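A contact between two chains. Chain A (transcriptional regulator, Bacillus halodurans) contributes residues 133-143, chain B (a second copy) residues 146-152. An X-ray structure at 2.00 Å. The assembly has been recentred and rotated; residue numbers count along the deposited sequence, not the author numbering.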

# COMPACT_ATOMS: atom_id res chain seq x y z
N ALA A 133 10.46 -15.77 -2.11
CA ALA A 133 10.21 -14.42 -1.60
C ALA A 133 9.80 -14.41 -0.13
O ALA A 133 10.36 -13.65 0.66
N LEU A 134 8.82 -15.24 0.23
CA LEU A 134 8.35 -15.27 1.61
C LEU A 134 9.50 -15.48 2.59
O LEU A 134 9.61 -14.77 3.60
N ARG A 135 10.36 -16.44 2.28
CA ARG A 135 11.53 -16.77 3.09
C ARG A 135 12.47 -15.56 3.22
O ARG A 135 12.99 -15.27 4.30
N PHE A 136 12.70 -14.89 2.10
CA PHE A 136 13.57 -13.71 2.06
C PHE A 136 13.11 -12.64 3.06
O PHE A 136 13.92 -12.07 3.79
N TYR A 137 11.82 -12.36 3.06
CA TYR A 137 11.27 -11.35 3.95
C TYR A 137 11.16 -11.78 5.41
O TYR A 137 11.33 -10.95 6.31
N GLU A 138 10.88 -13.06 5.65
CA GLU A 138 10.79 -13.56 7.01
C GLU A 138 12.18 -13.48 7.63
O GLU A 138 12.32 -13.19 8.82
N GLN A 139 13.21 -13.71 6.82
CA GLN A 139 14.58 -13.64 7.29
C GLN A 139 14.93 -12.22 7.74
O GLN A 139 15.79 -12.03 8.61
N LEU A 140 14.28 -11.22 7.15
CA LEU A 140 14.52 -9.82 7.50
C LEU A 140 13.77 -9.44 8.78
O LEU A 140 14.09 -8.46 9.44
N GLY A 141 12.75 -10.23 9.12
CA GLY A 141 12.00 -9.93 10.32
C GLY A 141 10.56 -9.58 10.03
O GLY A 141 9.81 -9.21 10.94
N PHE A 142 10.16 -9.69 8.77
CA PHE A 142 8.77 -9.42 8.39
C PHE A 142 7.93 -10.63 8.78
O PHE A 142 8.42 -11.77 8.81
N LYS A 143 6.66 -10.39 9.06
CA LYS A 143 5.72 -11.45 9.40
C LYS A 143 4.61 -11.50 8.34
O LYS A 143 4.05 -10.46 7.99
N HIS B 146 -1.27 -12.69 -3.13
CA HIS B 146 -0.04 -12.31 -2.45
C HIS B 146 -0.02 -12.54 -0.94
O HIS B 146 -1.05 -12.68 -0.30
N GLU B 147 1.18 -12.59 -0.38
CA GLU B 147 1.33 -12.72 1.06
C GLU B 147 1.44 -11.27 1.55
O GLU B 147 2.18 -10.49 0.96
N GLY B 148 0.71 -10.93 2.60
CA GLY B 148 0.77 -9.58 3.15
C GLY B 148 1.78 -9.59 4.30
O GLY B 148 1.50 -10.14 5.37
N LEU B 149 2.94 -8.98 4.06
CA LEU B 149 4.01 -8.94 5.05
C LEU B 149 4.07 -7.61 5.79
O LEU B 149 3.96 -6.55 5.18
N LYS B 150 4.26 -7.69 7.11
CA LYS B 150 4.34 -6.49 7.96
C LYS B 150 5.52 -6.56 8.93
O LYS B 150 5.93 -7.64 9.35
N MET B 151 6.04 -5.39 9.30
CA MET B 151 7.14 -5.25 10.25
C MET B 151 6.85 -3.99 11.07
O MET B 151 6.80 -2.89 10.52
N HIS B 152 6.62 -4.16 12.37
CA HIS B 152 6.35 -3.04 13.26
C HIS B 152 7.64 -2.63 13.96
O HIS B 152 8.36 -3.49 14.46

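The contact joins the C-terminal end of a chain A helix, residues 133-140, and the segment that follows it to a strand of chain B, and its polar component is entirely backbone. Lys A143 and Lys B150 form an antiparallel hydrogen-bonded pair: Lys A143 N donates to Lys B150 O at 2.9 Å, and Lys B150 N donates to Lys A143 O, also at 2.9 Å. Both bonds are nearly straight, with angles at hydrogen of 166° and 161°, so each residue has its amide and carbonyl satisfied by the other. The same carbonyls accept longer CA-H...O contacts, Phe A142 CA to Lys B150 O at 3.5 Å and Leu B149 CA to Lys A143 O at 3.3 Å.

Before the chain reaches this pairing, the helix ends in a Schellman motif. Gly A141 N donates to Glu A138 O at 3.0 Å and Phe A142 N to Tyr A137 O at 3.0 Å, which leaves Lys A143 as the residue whose amide turns to chain B. The positive phi of Gly A141 suits glycine, because a CB would be jammed against the preceding carbonyl oxygen; it would also lie close to Met B151 CE.

The side chains add an apolar layer. Leu B149, with chi1 m and chi2 between wells at 148°, is the most extensively covered residue. Leu B149 CD2 lies 3.8 Å from Leu A134 CD1 and 4.1 Å from Phe A142 CB, while Leu B149 CD1 meets Tyr A137 CB at 3.7 Å. Leu A134 (t, p) starts sideways but brings its end nearer the strand; Tyr A137 (chi1 m) starts toward the strand, yet its end leads away, so its hydroxyl takes no part in the contact.

Met B151 (t, t, m) points toward chain A and covers one face of the ring of Phe A142 (chi1 m). Met B151 CB is 3.7 Å from Phe A142 CD1, and Met B151 CE makes a CH-pi contact 4.0 Å from the centroid of the Phe A142 ring. The same methyl, CE of Met B151, reaches 3.3 Å from Leu A140 O, a close packing contact.

The charged side chains make no polar bonds across the contact. Lys A143 and Lys B150 project on the same face of the sheet; the end of Lys A143 (t, t, m, m) leads away, while Lys B150 (m, m, t, t) has its NZ hydrogen-bonded elsewhere in the structure. Glu B147 (m, m) points toward the helix, but it offers Leu A134 CD1 its aliphatic CG, at 4.3 Å, and its OE1 is likewise satisfied elsewhere.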

# COMPACT_ATOMS: atom_id res chain seq x y z
CB ALA A 133 9.15 -13.72 -2.46
CB LEU A 134 7.31 -16.38 1.79
CG LEU A 134 6.72 -16.50 3.19
CD1 LEU A 134 6.13 -15.17 3.63
CD2 LEU A 134 5.65 -17.60 3.20
CB ARG A 135 12.27 -17.95 2.46
CG ARG A 135 13.43 -18.48 3.27
CD ARG A 135 13.97 -19.78 2.67
NE ARG A 135 12.89 -20.68 2.25
CZ ARG A 135 12.51 -20.85 0.99
NH1 ARG A 135 13.13 -20.20 0.01
NH2 ARG A 135 11.51 -21.67 0.70
CB PHE A 136 13.56 -13.11 0.65
CG PHE A 136 14.25 -11.77 0.55
CD1 PHE A 136 15.64 -11.69 0.49
CD2 PHE A 136 13.50 -10.59 0.52
CE1 PHE A 136 16.27 -10.45 0.40
CE2 PHE A 136 14.13 -9.36 0.42
CZ PHE A 136 15.52 -9.28 0.37
CB TYR A 137 9.91 -10.88 3.41
CG TYR A 137 10.08 -10.06 2.16
CD1 TYR A 137 10.63 -8.78 2.23
CD2 TYR A 137 9.78 -10.59 0.90
CE1 TYR A 137 10.88 -8.04 1.08
CE2 TYR A 137 10.03 -9.85 -0.26
CZ TYR A 137 10.58 -8.58 -0.16
OH TYR A 137 10.87 -7.85 -1.29
CB GLU A 138 10.26 -15.00 7.02
CG GLU A 138 8.78 -15.08 6.69
CD GLU A 138 8.26 -16.51 6.69
OE1 GLU A 138 9.00 -17.40 6.23
OE2 GLU A 138 7.11 -16.72 7.12
CB GLN A 139 15.54 -14.09 6.19
CG GLN A 139 15.44 -15.57 5.86
CD GLN A 139 16.22 -15.94 4.61
OE1 GLN A 139 16.67 -15.07 3.86
NE2 GLN A 139 16.38 -17.23 4.38
CB LEU A 140 14.09 -8.90 6.35
CG LEU A 140 15.07 -8.83 5.18
CD1 LEU A 140 14.43 -8.11 4.00
CD2 LEU A 140 16.35 -8.13 5.63
CB PHE A 142 8.64 -9.22 6.88
CG PHE A 142 9.06 -7.86 6.39
CD1 PHE A 142 8.14 -6.82 6.33
CD2 PHE A 142 10.36 -7.64 5.96
CE1 PHE A 142 8.52 -5.56 5.84
CE2 PHE A 142 10.75 -6.38 5.47
CZ PHE A 142 9.82 -5.35 5.41
CB LYS A 143 5.10 -11.19 10.78
CG LYS A 143 4.00 -12.19 11.15
CD LYS A 143 3.40 -11.91 12.53
CE LYS A 143 4.38 -12.21 13.66
NZ LYS A 143 4.75 -13.66 13.74
CB HIS B 146 0.24 -10.82 -2.68
CG HIS B 146 0.63 -10.47 -4.09
ND1 HIS B 146 -0.17 -10.75 -5.17
CD2 HIS B 146 1.73 -9.86 -4.58
CE1 HIS B 146 0.42 -10.32 -6.27
NE2 HIS B 146 1.58 -9.78 -5.94
CB GLU B 147 2.62 -13.46 1.42
CG GLU B 147 2.56 -14.97 1.26
CD GLU B 147 1.55 -15.63 2.19
OE1 GLU B 147 1.27 -15.07 3.27
OE2 GLU B 147 1.06 -16.72 1.85
CB LEU B 149 5.34 -9.21 4.36
CG LEU B 149 5.45 -10.61 3.74
CD1 LEU B 149 6.33 -10.56 2.49
CD2 LEU B 149 5.99 -11.58 4.76
CB LYS B 150 3.07 -6.36 8.81
CG LYS B 150 1.75 -6.51 8.07
CD LYS B 150 1.37 -5.26 7.31
CE LYS B 150 -0.04 -5.40 6.73
NZ LYS B 150 -0.30 -4.40 5.66
CB MET B 151 8.49 -5.06 9.52
CG MET B 151 9.69 -4.81 10.47
SD MET B 151 11.29 -4.45 9.65
CE MET B 151 11.73 -6.16 9.11
CB HIS B 152 5.32 -3.41 14.33
CG HIS B 152 3.97 -3.72 13.78
ND1 HIS B 152 3.69 -4.89 13.11
CD2 HIS B 152 2.82 -3.00 13.79
CE1 HIS B 152 2.42 -4.88 12.72
NE2 HIS B 152 1.88 -3.74 13.13